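UDP-N-acetylmuramate--L-alanine ligase (PDB 1J6U) catalyses the ATP-dependent joining of L-alanine to UDP-N-acetylmuramate, a step of peptidoglycan biosynthesis in bacterial cell-wall formation. Local coordinates at residues 104-109 against 177-182; 114-119 against 181-186; 217-222 against 231-236. All coordinates share one frame; numbering follows the deposited sequence.

Overall arrangement
Contacts 2 and 3 step outward across the parallel part of one mixed sheet, and contact 1 packs helix 101-112 on the loop that leads into it. Contacts 1 and 2 end on the same part of the chain, sharing Ser181 and Pro182, and their centres lie 10 Å apart; contact 3 follows both. Contact 2 pairs strand 184-187 with 116-120. Contact 3, centred 12 Å from contact 2, pairs 218-222 with the outermost strand 234-236, and Leu185 O probably accepts a hydrogen bond from Val220 N. Contact 2 lies next to the predicted ATP site: the side chain of Val119 is about 4 Å from that of Lys125, whereas the side chain of Phe105, in contact 1, is about 11 Å from that of Lys125.

Contact 1. Residues 104-109 against 177-182; sequences YFRDTL and FSEFSP
The Phe180 ring lies against the aliphatic part of Arg106 on helix 101-112. Arg106 CG sits over the middle of one ring face, 3.9 Å from the centroid and almost on the ring normal, a CH-pi contact, while Arg106 CB reaches Phe180 CZ at 3.5 Å. Two more side chains of the helix meet the same ring from other directions. A methyl of Leu109, CD1, comes in at the ring edge, 3.7 Å from Phe180 CE2. Phe105 meets it rim to rim, neither ring lying over the other, with Phe105 CD2 3.6 Å from Phe180 CE2 and the planes 32° apart. A flat, apolar phenylalanine suits this place, since it offers a face to a methylene chain and a rim to bulkier hydrocarbon.

Beyond the ring the arginine turns polar. With CG anti to the backbone N (chi1 -159°), the Arg106 chain first passes over Phe180; a bend at chi3 of Arg106 (76°) then swings the guanidinium beside Glu179. The edge of that group lies against Glu179 CB, and Arg106 NH1 gives a weak hydrogen bond to Glu179 O, 3.4 Å away. Its salt bridge to the carboxylate is long, 3.9 Å from Arg106 NH1 to Glu179 OE2. Arginine thus serves twice here, its methylenes as ring cover and its charged end as a loose tether. The other carboxylate oxygen, Glu179 OE1, is held by Lys211 of helix 202-214, so this acid has two basic partners, Lys211 and, more distantly, Arg106.

Around this core, Phe105 makes edge-to-face contacts with Phe146 and Tyr168, Leu109 packs on Val166 and Tyr168, and Phe180 rests on Leu170. The contact therefore fits helix 101-112 against strand 166-170 and the loop after it, with helix 202-214 flanking the loop.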
loop_
_atom_site.group_PDB
_atom_site.type_symbol
_atom_site.label_atom_id
_atom_site.label_comp_id
_atom_site.label_asym_id
_atom_site.label_seq_id
_atom_site.Cartn_x
_atom_site.Cartn_y
_atom_site.Cartn_z
ATOM N N TYR A 104 17.815 3.534 -9.085
ATOM C CA TYR A 104 18.054 2.324 -9.867
ATOM C C TYR A 104 16.770 1.919 -10.603
ATOM O O TYR A 104 16.789 1.450 -11.747
ATOM C CB TYR A 104 18.481 1.192 -8.955
ATOM C CG TYR A 104 18.776 -0.079 -9.698
ATOM C CD1 TYR A 104 19.925 -0.200 -10.490
ATOM C CD2 TYR A 104 17.921 -1.183 -9.594
ATOM C CE1 TYR A 104 20.224 -1.400 -11.149
ATOM C CE2 TYR A 104 18.205 -2.375 -10.253
ATOM C CZ TYR A 104 19.358 -2.476 -11.021
ATOM O OH TYR A 104 19.640 -3.662 -11.634
ATOM N N PHE A 105 15.655 2.088 -9.908
ATOM C CA PHE A 105 14.367 1.790 -10.477
ATOM C C PHE A 105 14.163 2.679 -11.723
ATOM O O PHE A 105 13.770 2.200 -12.799
ATOM C CB PHE A 105 13.278 2.069 -9.446
ATOM C CG PHE A 105 11.924 1.738 -9.933
ATOM C CD1 PHE A 105 11.643 0.452 -10.392
ATOM C CD2 PHE A 105 10.933 2.708 -9.974
ATOM C CE1 PHE A 105 10.383 0.128 -10.888
ATOM C CE2 PHE A 105 9.671 2.400 -10.467
ATOM C CZ PHE A 105 9.399 1.102 -10.924
ATOM N N ARG A 106 14.436 3.975 -11.588
ATOM C CA ARG A 106 14.278 4.824 -12.743
ATOM C C ARG A 106 15.137 4.337 -13.879
ATOM O O ARG A 106 14.709 4.304 -15.033
ATOM C CB ARG A 106 14.659 6.246 -12.460
ATOM C CG ARG A 106 14.018 7.146 -13.471
ATOM C CD ARG A 106 14.499 8.547 -13.379
ATOM N NE ARG A 106 15.822 8.652 -13.957
ATOM C CZ ARG A 106 16.493 9.784 -14.011
ATOM N NH1 ARG A 106 15.946 10.881 -13.515
ATOM N NH2 ARG A 106 17.699 9.814 -14.551
ATOM N N ASP A 107 16.362 3.961 -13.567
ATOM C CA ASP A 107 17.222 3.473 -14.617
ATOM C C ASP A 107 16.610 2.206 -15.158
ATOM O O ASP A 107 16.667 1.945 -16.361
ATOM C CB ASP A 107 18.626 3.186 -14.094
ATOM C CG ASP A 107 19.399 4.446 -13.811
ATOM O OD1 ASP A 107 18.880 5.538 -14.166
ATOM O OD2 ASP A 107 20.517 4.342 -13.246
ATOM N N THR A 108 16.006 1.418 -14.273
ATOM C CA THR A 108 15.426 0.161 -14.720
ATOM C C THR A 108 14.294 0.418 -15.702
ATOM O O THR A 108 14.134 -0.310 -16.680
ATOM C CB THR A 108 14.963 -0.702 -13.527
ATOM O OG1 THR A 108 15.993 -1.663 -13.214
ATOM C CG2 THR A 108 13.653 -1.429 -13.865
ATOM N N LEU A 109 13.520 1.465 -15.463
ATOM C CA LEU A 109 12.457 1.776 -16.385
ATOM C C LEU A 109 13.087 2.271 -17.672
ATOM O O LEU A 109 12.648 1.878 -18.746
ATOM C CB LEU A 109 11.521 2.829 -15.799
ATOM C CG LEU A 109 10.731 2.334 -14.590
ATOM C CD1 LEU A 109 9.838 3.420 -14.052
ATOM C CD2 LEU A 109 9.941 1.133 -15.017
ATOM N N PHE A 177 11.235 11.547 -7.040
ATOM C CA PHE A 177 10.142 10.940 -7.794
ATOM C C PHE A 177 9.831 11.846 -8.955
ATOM O O PHE A 177 9.440 11.379 -10.024
ATOM C CB PHE A 177 8.903 10.702 -6.915
ATOM C CG PHE A 177 7.986 11.881 -6.785
ATOM C CD1 PHE A 177 6.856 11.997 -7.615
ATOM C CD2 PHE A 177 8.205 12.843 -5.809
ATOM C CE1 PHE A 177 5.951 13.055 -7.470
ATOM C CE2 PHE A 177 7.311 13.908 -5.651
ATOM C CZ PHE A 177 6.177 14.021 -6.482
ATOM N N SER A 178 10.056 13.136 -8.733
ATOM C CA SER A 178 9.837 14.193 -9.731
ATOM C C SER A 178 10.721 14.048 -10.985
ATOM O O SER A 178 10.526 14.757 -11.962
ATOM C CB SER A 178 10.131 15.547 -9.111
ATOM O OG SER A 178 11.517 15.594 -8.855
ATOM N N GLU A 179 11.684 13.135 -10.934
ATOM C CA GLU A 179 12.596 12.874 -12.029
ATOM C C GLU A 179 12.046 11.821 -12.976
ATOM O O GLU A 179 12.636 11.535 -14.018
ATOM C CB GLU A 179 13.952 12.398 -11.485
ATOM C CG GLU A 179 14.703 13.453 -10.707
ATOM C CD GLU A 179 14.941 14.702 -11.535
ATOM O OE1 GLU A 179 14.399 15.777 -11.174
ATOM O OE2 GLU A 179 15.664 14.599 -12.553
ATOM N N PHE A 180 10.931 11.220 -12.603
ATOM C CA PHE A 180 10.308 10.224 -13.459
ATOM C C PHE A 180 9.463 10.964 -14.493
ATOM O O PHE A 180 9.052 12.108 -14.288
ATOM C CB PHE A 180 9.393 9.282 -12.638
ATOM C CG PHE A 180 10.141 8.264 -11.853
ATOM C CD1 PHE A 180 10.930 8.639 -10.766
ATOM C CD2 PHE A 180 10.137 6.932 -12.246
ATOM C CE1 PHE A 180 11.712 7.679 -10.097
ATOM C CE2 PHE A 180 10.915 5.975 -11.576
ATOM C CZ PHE A 180 11.699 6.349 -10.510
ATOM N N SER A 181 9.201 10.321 -15.612
ATOM C CA SER A 181 8.347 10.958 -16.591
ATOM C C SER A 181 7.523 9.874 -17.283
ATOM O O SER A 181 7.778 9.498 -18.438
ATOM C CB SER A 181 9.188 11.754 -17.584
ATOM O OG SER A 181 10.261 10.959 -18.002
ATOM N N PRO A 182 6.526 9.342 -16.561
ATOM C CA PRO A 182 5.645 8.293 -17.084
ATOM C C PRO A 182 4.731 8.882 -18.156
ATOM O O PRO A 182 4.642 10.110 -18.311
ATOM C CB PRO A 182 4.852 7.885 -15.857
ATOM C CG PRO A 182 4.682 9.261 -15.133
ATOM C CD PRO A 182 6.082 9.804 -15.225
#

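Contact 2. Residues 114-119 against 181-186; sequences KEEFAV and SPNYLI
Tyr184 presents its edge to the face of Phe117, a T-shaped pair in which Tyr184 CD1 stands over the centre of the Phe117 ring. The closest carbons are Phe117 CE2 and Tyr184 CD1 at 3.5 Å, and the planes meet at 63°. The two side chains run side by side from adjacent strands, and the tyrosine edge is the bump set on the flat phenylalanine face. CB of Asn183 rests on a face of the tyrosine ring. Next along this surface come Val119 and Ile186, branched residues that broaden the hydrophobic layer under helices 125-138 and 276-291.

Ala118 and Leu185 point to the other surface of the sheet, where the relief is reversed. Ala118 is a shallow spot filled by the proline ring: Pro182 CB lies 3.6 Å from Ala118 CB. Leu185 CD1 closes on the same methyl, Ala118 CB, from farther along, at 4.0 Å, so the small alanine accommodates two bulkier neighbours. Across the entry to the pairing, Glu116 sends OE1 past Pro182 CA to its hydrogen-bond partner, Tyr168 OH.

The backbones are joined in parallel register by Tyr184 N to Glu116 O, Ala118 N to Tyr184 O and Ile186 N to Ala118 O, the last two both 2.9 Å. Ahead of them Asn183 extends the ladder with its side chain: Glu116 N gives a nearly straight bond, 2.8 Å long, to Asn183 OD1, approaching from above the amide carbonyl plane.

These are two inner strands in the parallel part of a mixed sheet, covered by helices. Strand 116-120 runs into residues Gly121-Thr127, predicted to bind ATP, the last of which begin helix 125-138: the strand-loop-helix arrangement of the P-loop found in the Mur ligase family.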
loop_
_atom_site.group_PDB
_atom_site.type_symbol
_atom_site.label_atom_id
_atom_site.label_comp_id
_atom_site.label_asym_id
_atom_site.label_seq_id
_atom_site.Cartn_x
_atom_site.Cartn_y
_atom_site.Cartn_z
ATOM N N LYS A 114 9.221 1.216 -22.027
ATOM C CA LYS A 114 7.849 0.754 -22.163
ATOM C C LYS A 114 6.846 1.853 -21.854
ATOM O O LYS A 114 7.221 2.929 -21.412
ATOM C CB LYS A 114 7.617 -0.399 -21.207
ATOM C CG LYS A 114 8.054 -1.755 -21.702
ATOM C CD LYS A 114 7.583 -2.781 -20.661
ATOM C CE LYS A 114 7.651 -4.248 -21.110
ATOM N NZ LYS A 114 6.922 -5.072 -20.079
ATOM N N GLU A 115 5.565 1.587 -22.087
ATOM C CA GLU A 115 4.539 2.578 -21.789
ATOM C C GLU A 115 4.400 2.517 -20.274
ATOM O O GLU A 115 4.222 1.442 -19.703
ATOM C CB GLU A 115 3.222 2.182 -22.457
ATOM C CG GLU A 115 2.075 3.172 -22.280
ATOM C CD GLU A 115 0.728 2.603 -22.759
ATOM O OE1 GLU A 115 0.645 1.392 -23.095
ATOM O OE2 GLU A 115 -0.262 3.368 -22.788
ATOM N N GLU A 116 4.437 3.665 -19.620
ATOM C CA GLU A 116 4.366 3.683 -18.171
ATOM C C GLU A 116 3.134 4.239 -17.460
ATOM O O GLU A 116 2.718 5.365 -17.700
ATOM C CB GLU A 116 5.583 4.420 -17.630
ATOM C CG GLU A 116 6.910 3.777 -17.968
ATOM C CD GLU A 116 8.091 4.650 -17.534
ATOM O OE1 GLU A 116 7.876 5.628 -16.765
ATOM O OE2 GLU A 116 9.234 4.357 -17.965
ATOM N N PHE A 117 2.581 3.438 -16.549
ATOM C CA PHE A 117 1.463 3.863 -15.744
ATOM C C PHE A 117 2.033 4.046 -14.327
ATOM O O PHE A 117 2.408 3.085 -13.658
ATOM C CB PHE A 117 0.357 2.804 -15.704
ATOM C CG PHE A 117 -0.370 2.612 -17.013
ATOM C CD1 PHE A 117 0.227 1.917 -18.069
ATOM C CD2 PHE A 117 -1.685 3.038 -17.162
ATOM C CE1 PHE A 117 -0.472 1.646 -19.230
ATOM C CE2 PHE A 117 -2.387 2.763 -18.327
ATOM C CZ PHE A 117 -1.775 2.066 -19.354
ATOM N N ALA A 118 2.112 5.291 -13.884
ATOM C CA ALA A 118 2.597 5.604 -12.555
ATOM C C ALA A 118 1.486 6.143 -11.649
ATOM O O ALA A 118 0.558 6.875 -12.070
ATOM C CB ALA A 118 3.728 6.618 -12.641
ATOM N N VAL A 119 1.570 5.761 -10.387
ATOM C CA VAL A 119 0.613 6.249 -9.422
ATOM C C VAL A 119 1.416 6.791 -8.268
ATOM O O VAL A 119 2.361 6.157 -7.818
ATOM C CB VAL A 119 -0.290 5.128 -8.928
ATOM C CG1 VAL A 119 -1.234 5.658 -7.834
ATOM C CG2 VAL A 119 -1.065 4.546 -10.109
ATOM N N SER A 181 9.201 10.321 -15.612
ATOM C CA SER A 181 8.347 10.958 -16.591
ATOM C C SER A 181 7.523 9.874 -17.283
ATOM O O SER A 181 7.778 9.498 -18.438
ATOM C CB SER A 181 9.188 11.754 -17.584
ATOM O OG SER A 181 10.261 10.959 -18.002
ATOM N N PRO A 182 6.526 9.342 -16.561
ATOM C CA PRO A 182 5.645 8.293 -17.084
ATOM C C PRO A 182 4.731 8.882 -18.156
ATOM O O PRO A 182 4.642 10.110 -18.311
ATOM C CB PRO A 182 4.852 7.885 -15.857
ATOM C CG PRO A 182 4.682 9.261 -15.133
ATOM C CD PRO A 182 6.082 9.804 -15.225
ATOM N N ASN A 183 4.055 8.003 -18.879
ATOM C CA ASN A 183 3.103 8.406 -19.911
ATOM C C ASN A 183 1.903 8.989 -19.186
ATOM O O ASN A 183 1.409 10.085 -19.515
ATOM C CB ASN A 183 2.605 7.189 -20.706
ATOM C CG ASN A 183 3.675 6.565 -21.572
ATOM O OD1 ASN A 183 4.679 6.028 -21.083
ATOM N ND2 ASN A 183 3.460 6.620 -22.880
ATOM N N TYR A 184 1.433 8.208 -18.207
ATOM C CA TYR A 184 0.265 8.546 -17.411
ATOM C C TYR A 184 0.630 8.505 -15.943
ATOM O O TYR A 184 1.342 7.627 -15.492
ATOM C CB TYR A 184 -0.831 7.528 -17.667
ATOM C CG TYR A 184 -0.835 7.010 -19.067
ATOM C CD1 TYR A 184 -0.644 5.670 -19.332
ATOM C CD2 TYR A 184 -1.010 7.874 -20.141
ATOM C CE1 TYR A 184 -0.625 5.193 -20.634
ATOM C CE2 TYR A 184 -0.987 7.410 -21.436
ATOM C CZ TYR A 184 -0.796 6.077 -21.680
ATOM O OH TYR A 184 -0.773 5.651 -22.982
ATOM N N LEU A 185 0.110 9.465 -15.209
ATOM C CA LEU A 185 0.348 9.576 -13.808
ATOM C C LEU A 185 -0.951 9.910 -13.059
ATOM O O LEU A 185 -1.652 10.894 -13.398
ATOM C CB LEU A 185 1.339 10.693 -13.558
ATOM C CG LEU A 185 1.405 11.125 -12.099
ATOM C CD1 LEU A 185 2.237 10.072 -11.359
ATOM C CD2 LEU A 185 2.005 12.536 -11.961
ATOM N N ILE A 186 -1.301 9.069 -12.078
ATOM C CA ILE A 186 -2.444 9.394 -11.224
ATOM C C ILE A 186 -1.797 9.942 -9.940
ATOM O O ILE A 186 -0.826 9.364 -9.412
ATOM C CB ILE A 186 -3.279 8.175 -10.808
ATOM C CG1 ILE A 186 -4.073 7.624 -11.990
ATOM C CG2 ILE A 186 -4.228 8.578 -9.696
ATOM C CD1 ILE A 186 -4.868 6.323 -11.651
#

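Contact 3. Residues 217-222 against 231-236; sequences DLVVTF and LGDVTF
Phe222 and Phe236 have nearly parallel rings, 24° apart, but so displaced that little of one lies over the other. What covers the Phe236 face is the backbone of Phe222, whose CA sits 3.9 Å from the Phe236 ring centroid in a CH-pi contact. With its CG between the backbone N and the carbonyl carbon (chi1 61°), Phe236 leans across the neighbouring strand, and Val220 CG1 meets its edge. Replacing Phe236 with an alanine would probably open a gap beside Val220 CG1 and leave Phe222 CA without its aromatic cover.

On the same surface the branched Val220 and Val234 touch through their CG2 methyls, 3.5 Å apart. Thr221 and Thr235 lie side by side on the other, with CG2 to CG2 a tight 3.3 Å; their hydroxyls turn to Thr228 O and Thr242 N. Gly232, lacking a side chain, lets its CA come within 3.5 Å of Thr221 CB.

Asp233 closes the start of the ladder. Its OD1 takes a bond from Val219 N at 2.7 Å, on the anti side of the carboxylate, while its own N binds Val219 O at 2.8 Å. Thr221 N to Val234 O and Phe236 N to Thr221 O continue the parallel pairing. One aspartate thus grips both polar atoms of Val219, and its carboxylate charge is probably partly offset by that amide, while the far end combines backbone bonding with the packing of the two phenylalanines.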
loop_
_atom_site.group_PDB
_atom_site.type_symbol
_atom_site.label_atom_id
_atom_site.label_comp_id
_atom_site.label_asym_id
_atom_site.label_seq_id
_atom_site.Cartn_x
_atom_site.Cartn_y
_atom_site.Cartn_z
ATOM N N ASP A 217 2.461 12.639 -20.123
ATOM C CA ASP A 217 1.449 12.912 -21.144
ATOM C C ASP A 217 0.058 13.187 -20.579
ATOM O O ASP A 217 -0.619 14.128 -20.997
ATOM C CB ASP A 217 1.385 11.757 -22.111
ATOM C CG ASP A 217 2.717 11.483 -22.722
ATOM O OD1 ASP A 217 3.518 12.446 -22.767
ATOM O OD2 ASP A 217 2.967 10.328 -23.156
ATOM N N LEU A 218 -0.374 12.379 -19.618
ATOM C CA LEU A 218 -1.680 12.586 -19.026
ATOM C C LEU A 218 -1.593 12.467 -17.498
ATOM O O LEU A 218 -1.110 11.480 -16.952
ATOM C CB LEU A 218 -2.653 11.565 -19.606
ATOM C CG LEU A 218 -4.108 11.561 -19.149
ATOM C CD1 LEU A 218 -4.800 12.803 -19.645
ATOM C CD2 LEU A 218 -4.795 10.303 -19.680
ATOM N N VAL A 219 -2.070 13.490 -16.810
ATOM C CA VAL A 219 -2.033 13.495 -15.372
ATOM C C VAL A 219 -3.457 13.426 -14.840
ATOM O O VAL A 219 -4.312 14.217 -15.249
ATOM C CB VAL A 219 -1.330 14.792 -14.836
ATOM C CG1 VAL A 219 -1.411 14.851 -13.324
ATOM C CG2 VAL A 219 0.141 14.801 -15.242
ATOM N N VAL A 220 -3.734 12.453 -13.962
ATOM C CA VAL A 220 -5.068 12.383 -13.372
ATOM C C VAL A 220 -4.873 12.939 -11.982
ATOM O O VAL A 220 -3.917 12.616 -11.265
ATOM C CB VAL A 220 -5.664 10.961 -13.321
ATOM C CG1 VAL A 220 -6.929 10.987 -12.508
ATOM C CG2 VAL A 220 -6.016 10.484 -14.755
ATOM N N THR A 221 -5.813 13.759 -11.582
ATOM C CA THR A 221 -5.654 14.408 -10.332
ATOM C C THR A 221 -6.944 14.528 -9.535
ATOM O O THR A 221 -8.051 14.519 -10.103
ATOM C CB THR A 221 -5.025 15.763 -10.641
ATOM O OG1 THR A 221 -3.857 15.918 -9.849
ATOM C CG2 THR A 221 -6.002 16.892 -10.445
ATOM N N PHE A 222 -6.773 14.631 -8.215
ATOM C CA PHE A 222 -7.867 14.753 -7.262
ATOM C C PHE A 222 -8.341 16.213 -7.230
ATOM O O PHE A 222 -7.651 17.120 -6.740
ATOM C CB PHE A 222 -7.399 14.274 -5.872
ATOM C CG PHE A 222 -8.461 14.331 -4.825
ATOM C CD1 PHE A 222 -9.782 14.020 -5.137
ATOM C CD2 PHE A 222 -8.146 14.695 -3.518
ATOM C CE1 PHE A 222 -10.779 14.075 -4.167
ATOM C CE2 PHE A 222 -9.131 14.754 -2.536
ATOM C CZ PHE A 222 -10.453 14.445 -2.862
ATOM N N LEU A 231 -2.953 20.470 -11.545
ATOM C CA LEU A 231 -2.053 19.772 -12.443
ATOM C C LEU A 231 -2.734 18.729 -13.303
ATOM O O LEU A 231 -2.167 18.239 -14.276
ATOM C CB LEU A 231 -0.943 19.078 -11.651
ATOM C CG LEU A 231 -0.156 19.982 -10.720
ATOM C CD1 LEU A 231 0.875 19.149 -10.022
ATOM C CD2 LEU A 231 0.518 21.093 -11.501
ATOM N N GLY A 232 -3.946 18.358 -12.948
ATOM C CA GLY A 232 -4.583 17.307 -13.714
ATOM C C GLY A 232 -5.153 17.671 -15.066
ATOM O O GLY A 232 -5.765 18.717 -15.251
ATOM N N ASP A 233 -4.946 16.793 -16.027
ATOM C CA ASP A 233 -5.524 16.988 -17.330
ATOM C C ASP A 233 -6.988 16.609 -17.141
ATOM O O ASP A 233 -7.852 17.129 -17.811
ATOM C CB ASP A 233 -4.797 16.100 -18.313
ATOM C CG ASP A 233 -3.352 16.530 -18.500
ATOM O OD1 ASP A 233 -2.440 15.667 -18.448
ATOM O OD2 ASP A 233 -3.134 17.755 -18.697
ATOM N N VAL A 234 -7.252 15.674 -16.227
ATOM C CA VAL A 234 -8.617 15.282 -15.844
ATOM C C VAL A 234 -8.611 15.079 -14.324
ATOM O O VAL A 234 -7.574 14.750 -13.718
ATOM C CB VAL A 234 -9.145 13.982 -16.525
ATOM C CG1 VAL A 234 -9.095 14.134 -18.013
ATOM C CG2 VAL A 234 -8.353 12.778 -16.083
ATOM N N THR A 235 -9.770 15.296 -13.714
ATOM C CA THR A 235 -9.916 15.155 -12.276
ATOM C C THR A 235 -11.094 14.280 -11.833
ATOM O O THR A 235 -12.002 13.945 -12.619
ATOM C CB THR A 235 -10.074 16.522 -11.605
ATOM O OG1 THR A 235 -11.291 17.126 -12.052
ATOM C CG2 THR A 235 -8.921 17.408 -11.954
ATOM N N PHE A 236 -11.040 13.897 -10.558
ATOM C CA PHE A 236 -12.074 13.077 -9.930
ATOM C C PHE A 236 -12.196 13.681 -8.536
ATOM O O PHE A 236 -11.231 14.184 -7.954
ATOM C CB PHE A 236 -11.671 11.575 -9.853
ATOM C CG PHE A 236 -10.431 11.320 -9.038
ATOM C CD1 PHE A 236 -10.519 11.073 -7.663
ATOM C CD2 PHE A 236 -9.180 11.463 -9.608
ATOM C CE1 PHE A 236 -9.366 10.989 -6.858
ATOM C CE2 PHE A 236 -8.014 11.388 -8.822
ATOM C CZ PHE A 236 -8.099 11.154 -7.436
#